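Local structure of probable M18 family aminopeptidase 1 (Thermotoga maritima, 2GLF) at residues V37-P51 against T63-R77. The protein probably acts as a zinc-dependent aminopeptidase of the M18 family, removing residues from the N-terminus of peptides. Sequence-based numbering, arbitrary orientation.
Sequences VKEIKRILDESGFVP and TVYAVNRGKAIAAFR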
ATOM      1  N   VAL A  37      22.335  33.927 -33.881  1.00 19.22           N
ATOM      2  CA  VAL A  37      23.146  35.133 -33.816  1.00 19.47           C
ATOM      3  C   VAL A  37      23.702  35.442 -35.204  1.00 19.85           C
ATOM      4  O   VAL A  37      23.548  36.556 -35.703  1.00 19.37           O
ATOM      5  CB  VAL A  37      24.312  34.990 -32.805  1.00 15.19           C
ATOM      6  CG1 VAL A  37      25.369  36.074 -33.052  1.00 15.11           C
ATOM      7  CG2 VAL A  37      23.773  35.118 -31.380  1.00 15.71           C
ATOM      8  N   LYS A  38      24.325  34.448 -35.829  1.00 28.99           N
ATOM      9  CA  LYS A  38      24.892  34.621 -37.166  1.00 30.23           C
ATOM     10  C   LYS A  38      23.862  35.170 -38.147  1.00 30.79           C
ATOM     11  O   LYS A  38      24.156  36.067 -38.940  1.00 30.85           O
ATOM     12  CB  LYS A  38      25.423  33.291 -37.706  1.00 26.99           C
ATOM     13  CG  LYS A  38      25.794  33.357 -39.174  1.00 28.39           C
ATOM     14  CD  LYS A  38      25.989  31.983 -39.783  1.00 33.71           C
ATOM     15  CE  LYS A  38      26.018  32.066 -41.305  1.00 38.37           C
ATOM     16  NZ  LYS A  38      24.769  32.681 -41.853  1.00 38.83           N
ATOM     17  N   GLU A  39      22.654  34.626 -38.091  1.00 27.72           N
ATOM     18  CA  GLU A  39      21.588  35.042 -38.981  1.00 29.06           C
ATOM     19  C   GLU A  39      21.098  36.452 -38.642  1.00 29.47           C
ATOM     20  O   GLU A  39      20.735  37.223 -39.533  1.00 30.34           O
ATOM     21  CB  GLU A  39      20.445  34.028 -38.902  1.00 46.99           C
ATOM     22  CG  GLU A  39      19.406  34.154 -39.996  1.00 50.13           C
ATOM     23  CD  GLU A  39      20.016  34.397 -41.360  1.00 54.97           C
ATOM     24  OE1 GLU A  39      21.143  33.913 -41.614  1.00 56.20           O
ATOM     25  OE2 GLU A  39      19.357  35.066 -42.184  1.00 54.61           O
ATOM     26  N   ILE A  40      21.102  36.792 -37.356  1.00 27.62           N
ATOM     27  CA  ILE A  40      20.659  38.111 -36.912  1.00 26.41           C
ATOM     28  C   ILE A  40      21.701  39.165 -37.267  1.00 26.56           C
ATOM     29  O   ILE A  40      21.362  40.281 -37.660  1.00 27.25           O
ATOM     30  CB  ILE A  40      20.397  38.124 -35.382  1.00 19.90           C
ATOM     31  CG1 ILE A  40      19.267  37.151 -35.053  1.00 20.17           C
ATOM     32  CG2 ILE A  40      19.996  39.527 -34.912  1.00 17.69           C
ATOM     33  CD1 ILE A  40      19.006  37.001 -33.570  1.00 19.81           C
ATOM     34  N   LYS A  41      22.973  38.811 -37.134  1.00 21.42           N
ATOM     35  CA  LYS A  41      24.037  39.746 -37.459  1.00 21.62           C
ATOM     36  C   LYS A  41      23.967  40.067 -38.944  1.00 20.70           C
ATOM     37  O   LYS A  41      23.982  41.231 -39.326  1.00 20.34           O
ATOM     38  CB  LYS A  41      25.409  39.159 -37.118  1.00 32.74           C
ATOM     39  CG  LYS A  41      26.559  40.130 -37.367  1.00 32.47           C
ATOM     40  CD  LYS A  41      27.911  39.531 -36.994  1.00 33.72           C
ATOM     41  CE  LYS A  41      29.045  40.531 -37.205  1.00 35.02           C
ATOM     42  NZ  LYS A  41      29.165  40.963 -38.623  1.00 37.19           N
ATOM     43  N   ARG A  42      23.881  39.031 -39.775  1.00 16.81           N
ATOM     44  CA  ARG A  42      23.790  39.206 -41.222  1.00 16.59           C
ATOM     45  C   ARG A  42      22.680  40.191 -41.561  1.00 16.65           C
ATOM     46  O   ARG A  42      22.898  41.152 -42.295  1.00 16.91           O
ATOM     47  CB  ARG A  42      23.506  37.863 -41.904  1.00 31.22           C
ATOM     48  CG  ARG A  42      22.948  37.991 -43.311  1.00 30.45           C
ATOM     49  CD  ARG A  42      22.494  36.661 -43.855  1.00 30.27           C
ATOM     50  NE  ARG A  42      21.353  36.818 -44.751  1.00 35.12           N
ATOM     51  CZ  ARG A  42      20.131  37.158 -44.349  1.00 37.88           C
ATOM     52  NH1 ARG A  42      19.888  37.373 -43.063  1.00 40.63           N
ATOM     53  NH2 ARG A  42      19.146  37.285 -45.228  1.00 38.67           N
ATOM     54  N   ILE A  43      21.487  39.932 -41.035  1.00 17.92           N
ATOM     55  CA  ILE A  43      20.338  40.801 -41.259  1.00 18.16           C
ATOM     56  C   ILE A  43      20.687  42.222 -40.827  1.00 17.98           C
ATOM     57  O   ILE A  43      20.325  43.194 -41.491  1.00 17.57           O
ATOM     58  CB  ILE A  43      19.121  40.319 -40.442  1.00 28.40           C
ATOM     59  CG1 ILE A  43      18.572  39.032 -41.052  1.00 28.33           C
ATOM     60  CG2 ILE A  43      18.058  41.416 -40.367  1.00 26.87           C
ATOM     61  CD1 ILE A  43      17.458  38.410 -40.253  1.00 28.80           C
ATOM     62  N   LEU A  44      21.393  42.330 -39.706  1.00 29.88           N
ATOM     63  CA  LEU A  44      21.801  43.624 -39.183  1.00 30.02           C
ATOM     64  C   LEU A  44      22.917  44.255 -40.015  1.00 30.57           C
ATOM     65  O   LEU A  44      23.029  45.478 -40.076  1.00 30.80           O
ATOM     66  CB  LEU A  44      22.258  43.492 -37.726  1.00 14.07           C
ATOM     67  CG  LEU A  44      21.170  43.253 -36.675  1.00 12.66           C
ATOM     68  CD1 LEU A  44      21.804  43.111 -35.290  1.00 10.90           C
ATOM     69  CD2 LEU A  44      20.173  44.414 -36.700  1.00 10.90           C
ATOM     70  N   ASP A  45      23.751  43.434 -40.646  1.00 38.08           N
ATOM     71  CA  ASP A  45      24.822  43.986 -41.454  1.00 38.75           C
ATOM     72  C   ASP A  45      24.220  44.678 -42.660  1.00 40.03           C
ATOM     73  O   ASP A  45      24.739  45.696 -43.112  1.00 41.42           O
ATOM     74  CB  ASP A  45      25.823  42.907 -41.839  1.00 25.34           C
ATOM     75  CG  ASP A  45      26.700  42.508 -40.669  1.00 25.23           C
ATOM     76  OD1 ASP A  45      27.032  43.398 -39.859  1.00 26.53           O
ATOM     77  OD2 ASP A  45      27.064  41.320 -40.557  1.00 24.56           O
ATOM     78  N   GLU A  46      23.126  44.130 -43.185  1.00 34.65           N
ATOM     79  CA  GLU A  46      22.407  44.801 -44.263  1.00 35.11           C
ATOM     80  C   GLU A  46      21.670  45.800 -43.365  1.00 35.34           C
ATOM     81  O   GLU A  46      22.072  45.992 -42.220  1.00 36.71           O
ATOM     82  CB  GLU A  46      21.393  43.874 -44.916  1.00 54.76           C
ATOM     83  CG  GLU A  46      21.927  42.523 -45.301  1.00 59.65           C
ATOM     84  CD  GLU A  46      20.842  41.638 -45.889  1.00 66.80           C
ATOM     85  OE1 GLU A  46      19.797  41.456 -45.228  1.00 70.38           O
ATOM     86  OE2 GLU A  46      21.032  41.122 -47.009  1.00 69.89           O
ATOM     87  N   SER A  47      20.598  46.427 -43.821  1.00 41.06           N
ATOM     88  CA  SER A  47      19.903  47.364 -42.936  1.00 41.03           C
ATOM     89  C   SER A  47      20.807  48.523 -42.506  1.00 41.14           C
ATOM     90  O   SER A  47      20.323  49.573 -42.084  1.00 41.70           O
ATOM     91  CB  SER A  47      19.398  46.638 -41.684  1.00 26.82           C
ATOM     92  OG  SER A  47      18.501  45.600 -42.023  1.00 25.54           O
ATOM     93  N   GLY A  48      22.116  48.315 -42.585  1.00 25.26           N
ATOM     94  CA  GLY A  48      23.061  49.360 -42.240  1.00 24.91           C
ATOM     95  C   GLY A  48      23.552  49.478 -40.812  1.00 24.83           C
ATOM     96  O   GLY A  48      23.830  50.582 -40.347  1.00 25.45           O
ATOM     97  N   PHE A  49      23.668  48.368 -40.102  1.00 18.05           N
ATOM     98  CA  PHE A  49      24.153  48.435 -38.733  1.00 17.17           C
ATOM     99  C   PHE A  49      25.654  48.182 -38.718  1.00 17.67           C
ATOM    100  O   PHE A  49      26.198  47.574 -39.648  1.00 17.94           O
ATOM    101  CB  PHE A  49      23.477  47.378 -37.859  1.00 21.17           C
ATOM    102  CG  PHE A  49      22.113  47.762 -37.356  1.00 20.42           C
ATOM    103  CD1 PHE A  49      21.057  47.959 -38.235  1.00 19.64           C
ATOM    104  CD2 PHE A  49      21.872  47.860 -35.985  1.00 19.13           C
ATOM    105  CE1 PHE A  49      19.778  48.238 -37.755  1.00 19.35           C
ATOM    106  CE2 PHE A  49      20.600  48.140 -35.495  1.00 16.14           C
ATOM    107  CZ  PHE A  49      19.551  48.327 -36.379  1.00 19.26           C
ATOM    108  N   VAL A  50      26.318  48.645 -37.663  1.00 25.41           N
ATOM    109  CA  VAL A  50      27.753  48.429 -37.504  1.00 26.20           C
ATOM    110  C   VAL A  50      28.076  48.110 -36.052  1.00 26.99           C
ATOM    111  O   VAL A  50      27.375  48.547 -35.134  1.00 27.13           O
ATOM    112  CB  VAL A  50      28.586  49.655 -37.930  1.00 31.48           C
ATOM    113  CG1 VAL A  50      28.476  49.855 -39.426  1.00 30.71           C
ATOM    114  CG2 VAL A  50      28.124  50.893 -37.178  1.00 29.63           C
ATOM    115  N   PRO A  51      29.150  47.342 -35.825  1.00 27.98           N
ATOM    116  CA  PRO A  51      29.596  46.941 -34.487  1.00 29.17           C
ATOM    117  C   PRO A  51      29.851  48.135 -33.569  1.00 30.93           C
ATOM    118  O   PRO A  51      30.678  48.992 -33.885  1.00 31.14           O
ATOM    119  CB  PRO A  51      30.891  46.182 -34.769  1.00 13.06           C
ATOM    120  CG  PRO A  51      30.695  45.664 -36.149  1.00 11.33           C
ATOM    121  CD  PRO A  51      30.064  46.825 -36.854  1.00 11.97           C
ATOM    122  N   THR A  63      23.189  53.144 -35.054  1.00 34.32           N
ATOM    123  CA  THR A  63      22.435  51.962 -35.450  1.00 31.73           C
ATOM    124  C   THR A  63      23.479  50.865 -35.259  1.00 30.78           C
ATOM    125  O   THR A  63      24.017  50.300 -36.213  1.00 30.67           O
ATOM    126  CB  THR A  63      21.992  52.043 -36.919  1.00 44.45           C
ATOM    127  OG1 THR A  63      23.140  52.227 -37.754  1.00 42.96           O
ATOM    128  CG2 THR A  63      21.041  53.208 -37.121  1.00 43.64           C
ATOM    129  N   VAL A  64      23.762  50.586 -33.993  1.00 28.08           N
ATOM    130  CA  VAL A  64      24.783  49.626 -33.613  1.00 26.63           C
ATOM    131  C   VAL A  64      24.295  48.314 -33.043  1.00 25.95           C
ATOM    132  O   VAL A  64      23.105  48.125 -32.800  1.00 26.41           O
ATOM    133  CB  VAL A  64      25.711  50.242 -32.564  1.00 16.08           C
ATOM    134  CG1 VAL A  64      26.423  51.458 -33.145  1.00 15.06           C
ATOM    135  CG2 VAL A  64      24.896  50.630 -31.337  1.00 14.10           C
ATOM    136  N   TYR A  65      25.242  47.410 -32.823  1.00 18.79           N
ATOM    137  CA  TYR A  65      24.946  46.115 -32.245  1.00 17.86           C
ATOM    138  C   TYR A  65      26.215  45.520 -31.665  1.00 17.51           C
ATOM    139  O   TYR A  65      27.304  45.722 -32.189  1.00 18.48           O
ATOM    140  CB  TYR A  65      24.350  45.164 -33.294  1.00 23.97           C
ATOM    141  CG  TYR A  65      25.309  44.711 -34.367  1.00 22.48           C
ATOM    142  CD1 TYR A  65      26.384  43.868 -34.067  1.00 20.09           C
ATOM    143  CD2 TYR A  65      25.143  45.123 -35.691  1.00 19.83           C
ATOM    144  CE1 TYR A  65      27.275  43.451 -35.061  1.00 20.26           C
ATOM    145  CE2 TYR A  65      26.025  44.710 -36.695  1.00 18.59           C
ATOM    146  CZ  TYR A  65      27.091  43.879 -36.373  1.00 20.25           C
ATOM    147  OH  TYR A  65      27.991  43.511 -37.353  1.00 20.19           O
ATOM    148  N   ALA A  66      26.068  44.790 -30.570  1.00 24.16           N
ATOM    149  CA  ALA A  66      27.200  44.155 -29.926  1.00 24.26           C
ATOM    150  C   ALA A  66      26.928  42.661 -29.842  1.00 24.80           C
ATOM    151  O   ALA A  66      25.858  42.243 -29.397  1.00 24.80           O
ATOM    152  CB  ALA A  66      27.393  44.728 -28.538  1.00  5.76           C
ATOM    153  N   VAL A  67      27.886  41.862 -30.298  1.00 28.87           N
ATOM    154  CA  VAL A  67      27.761  40.411 -30.244  1.00 29.52           C
ATOM    155  C   VAL A  67      28.511  40.010 -28.985  1.00 29.95           C
ATOM    156  O   VAL A  67      29.665  40.387 -28.825  1.00 29.77           O
ATOM    157  CB  VAL A  67      28.437  39.748 -31.457  1.00 22.18           C
ATOM    158  CG1 VAL A  67      28.253  38.234 -31.399  1.00 22.18           C
ATOM    159  CG2 VAL A  67      27.860  40.311 -32.740  1.00 22.18           C
ATOM    160  N   ASN A  68      27.872  39.272 -28.084  1.00 46.99           N
ATOM    161  CA  ASN A  68      28.551  38.870 -26.857  1.00 46.88           C
ATOM    162  C   ASN A  68      29.661  37.868 -27.158  1.00 47.42           C
ATOM    163  O   ASN A  68      30.821  38.256 -27.305  1.00 48.97           O
ATOM    164  CB  ASN A  68      27.559  38.279 -25.851  1.00 20.29           C
ATOM    165  CG  ASN A  68      28.197  38.004 -24.498  1.00 18.20           C
ATOM    166  OD1 ASN A  68      27.511  37.931 -23.476  1.00 17.80           O
ATOM    167  ND2 ASN A  68      29.513  37.841 -24.486  1.00 17.80           N
ATOM    168  N   ARG A  69      29.328  36.586 -27.244  1.00 20.00           N
ATOM    169  CA  ARG A  69      30.358  35.599 -27.545  1.00 19.60           C
ATOM    170  C   ARG A  69      29.906  34.664 -28.654  1.00 19.51           C
ATOM    171  O   ARG A  69      30.220  33.468 -28.653  1.00 19.52           O
ATOM    172  CB  ARG A  69      30.725  34.798 -26.295  1.00 20.29           C
ATOM    173  CG  ARG A  69      31.576  35.565 -25.280  1.00 19.49           C
ATOM    174  CD  ARG A  69      31.917  34.672 -24.098  1.00 19.97           C
ATOM    175  NE  ARG A  69      32.815  35.285 -23.117  1.00 18.58           N
ATOM    176  CZ  ARG A  69      32.539  36.379 -22.411  1.00 19.23           C
ATOM    177  NH1 ARG A  69      31.383  37.012 -22.570  1.00 17.32           N
ATOM    178  NH2 ARG A  69      33.414  36.826 -21.523  1.00 19.62           N
ATOM    179  N   GLY A  70      29.177  35.229 -29.613  1.00 22.60           N
ATOM    180  CA  GLY A  70      28.679  34.440 -30.721  1.00 21.01           C
ATOM    181  C   GLY A  70      27.436  33.702 -30.280  1.00 20.97           C
ATOM    182  O   GLY A  70      26.931  32.841 -30.994  1.00 21.85           O
ATOM    183  N   LYS A  71      26.940  34.050 -29.097  1.00 14.68           N
ATOM    184  CA  LYS A  71      25.752  33.414 -28.548  1.00 14.40           C
ATOM    185  C   LYS A  71      24.730  34.437 -28.067  1.00 14.42           C
ATOM    186  O   LYS A  71      23.606  34.090 -27.730  1.00 15.19           O
ATOM    187  CB  LYS A  71      26.139  32.493 -27.390  1.00 16.08           C
ATOM    188  CG  LYS A  71      27.062  31.359 -27.783  1.00 17.09           C
ATOM    189  CD  LYS A  71      27.444  30.537 -26.571  1.00 16.46           C
ATOM    190  CE  LYS A  71      28.343  29.386 -26.958  1.00 17.46           C
ATOM    191  NZ  LYS A  71      28.720  28.537 -25.791  1.00 17.07           N
ATOM    192  N   ALA A  72      25.124  35.699 -28.026  1.00 20.91           N
ATOM    193  CA  ALA A  72      24.218  36.750 -27.593  1.00 19.75           C
ATOM    194  C   ALA A  72      24.488  37.977 -28.443  1.00 20.11           C
ATOM    195  O   ALA A  72      25.599  38.166 -28.935  1.00 21.12           O
ATOM    196  CB  ALA A  72      24.444  37.059 -26.129  1.00  7.55           C
ATOM    197  N   ILE A  73      23.483  38.817 -28.628  1.00 15.42           N
ATOM    198  CA  ILE A  73      23.688  39.998 -29.439  1.00 15.08           C
ATOM    199  C   ILE A  73      22.636  41.065 -29.164  1.00 15.89           C
ATOM    200  O   ILE A  73      21.433  40.808 -29.216  1.00 16.26           O
ATOM    201  CB  ILE A  73      23.691  39.618 -30.936  1.00 21.55           C
ATOM    202  CG1 ILE A  73      24.034  40.835 -31.790  1.00 20.90           C
ATOM    203  CG2 ILE A  73      22.344  39.031 -31.326  1.00 22.15           C
ATOM    204  CD1 ILE A  73      24.116  40.527 -33.271  1.00 20.74           C
ATOM    205  N   ALA A  74      23.108  42.262 -28.847  1.00 12.98           N
ATOM    206  CA  ALA A  74      22.229  43.384 -28.566  1.00 12.98           C
ATOM    207  C   ALA A  74      22.317  44.379 -29.725  1.00 12.98           C
ATOM    208  O   ALA A  74      23.404  44.706 -30.195  1.00 12.98           O
ATOM    209  CB  ALA A  74      22.639  44.049 -27.259  1.00 20.46           C
ATOM    210  N   ALA A  75      21.168  44.843 -30.195  1.00 19.34           N
ATOM    211  CA  ALA A  75      21.137  45.793 -31.295  1.00 20.42           C
ATOM    212  C   ALA A  75      20.385  47.044 -30.883  1.00 21.28           C
ATOM    213  O   ALA A  75      19.257  46.964 -30.405  1.00 22.13           O
ATOM    214  CB  ALA A  75      20.470  45.170 -32.507  1.00  9.79           C
ATOM    215  N   PHE A  76      21.012  48.201 -31.060  1.00 18.35           N
ATOM    216  CA  PHE A  76      20.360  49.448 -30.705  1.00 18.63           C
ATOM    217  C   PHE A  76      20.207  50.373 -31.898  1.00 18.53           C
ATOM    218  O   PHE A  76      20.799  50.171 -32.962  1.00 18.74           O
ATOM    219  CB  PHE A  76      21.140  50.200 -29.623  1.00 16.24           C
ATOM    220  CG  PHE A  76      21.452  49.378 -28.412  1.00 16.73           C
ATOM    221  CD1 PHE A  76      22.702  48.773 -28.269  1.00 16.24           C
ATOM    222  CD2 PHE A  76      20.496  49.193 -27.414  1.00 17.23           C
ATOM    223  CE1 PHE A  76      22.991  47.997 -27.153  1.00 16.24           C
ATOM    224  CE2 PHE A  76      20.777  48.416 -26.292  1.00 16.24           C
ATOM    225  CZ  PHE A  76      22.023  47.817 -26.160  1.00 16.24           C
ATOM    226  N   ARG A  77      19.373  51.382 -31.695  1.00 27.21           N
ATOM    227  CA  ARG A  77      19.125  52.430 -32.667  1.00 26.79           C
ATOM    228  C   ARG A  77      19.039  53.667 -31.787  1.00 27.69           C
ATOM    229  O   ARG A  77      17.954  54.179 -31.510  1.00 27.81           O
ATOM    230  CB  ARG A  77      17.814  52.198 -33.430  1.00 19.44           C
ATOM    231  CG  ARG A  77      17.946  51.203 -34.561  1.00 19.50           C
ATOM    232  CD  ARG A  77      16.677  51.108 -35.381  1.00 19.99           C
ATOM    233  NE  ARG A  77      16.336  52.383 -36.003  1.00 19.18           N
ATOM    234  CZ  ARG A  77      15.216  52.606 -36.691  1.00 18.01           C
ATOM    235  NH1 ARG A  77      14.325  51.637 -36.851  1.00 18.63           N
ATOM    236  NH2 ARG A  77      14.981  53.805 -37.210  1.00 19.24           N
TER
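Tyr65 OH is gripped by two groups of helix 37-45: it donates to the syn lone pair of Asp45 OD1 (2.7 Å) and accepts a weak bond from Lys41 NZ (3.1 Å). Lys41 NZ also forms a salt bridge with Asp45 OD2, so acid and amine, one helical turn apart, hold each other beside the phenol. With CG between the backbone N and the carbonyl carbon (chi1 69°), the Tyr65 ring stands up from strand 64-67 toward the helix, Phe49 CB at its edge and Val50 C and Pro51 N over one face.

Toward strand 73-77 the packing turns apolar: Leu44 CD1 meets the short Ala75 CB at 3.7 Å and also reaches Ile73 CD1. Branched Val37 presents CG1 to Val67 and CG2 to the turn at Lys71, where the positive phi of Gly70 favours glycine. Phe49 offers two apolar faces, one to Leu44 CD2, the other to Thr63 CB, a CH-pi contact. Thr63 OG1 donates a hydrogen bond to Gly48 O, and Val50 N one to Thr63 O (3.2 Å), starting parallel pairing of 50-51 with 64-67. A helix thus runs into edge strand 50-51 and packs over the adjoining hairpin 64-67/73-77, covering the edge of the mixed beta sheet in the alpha/beta fold of a metallo-aminopeptidase.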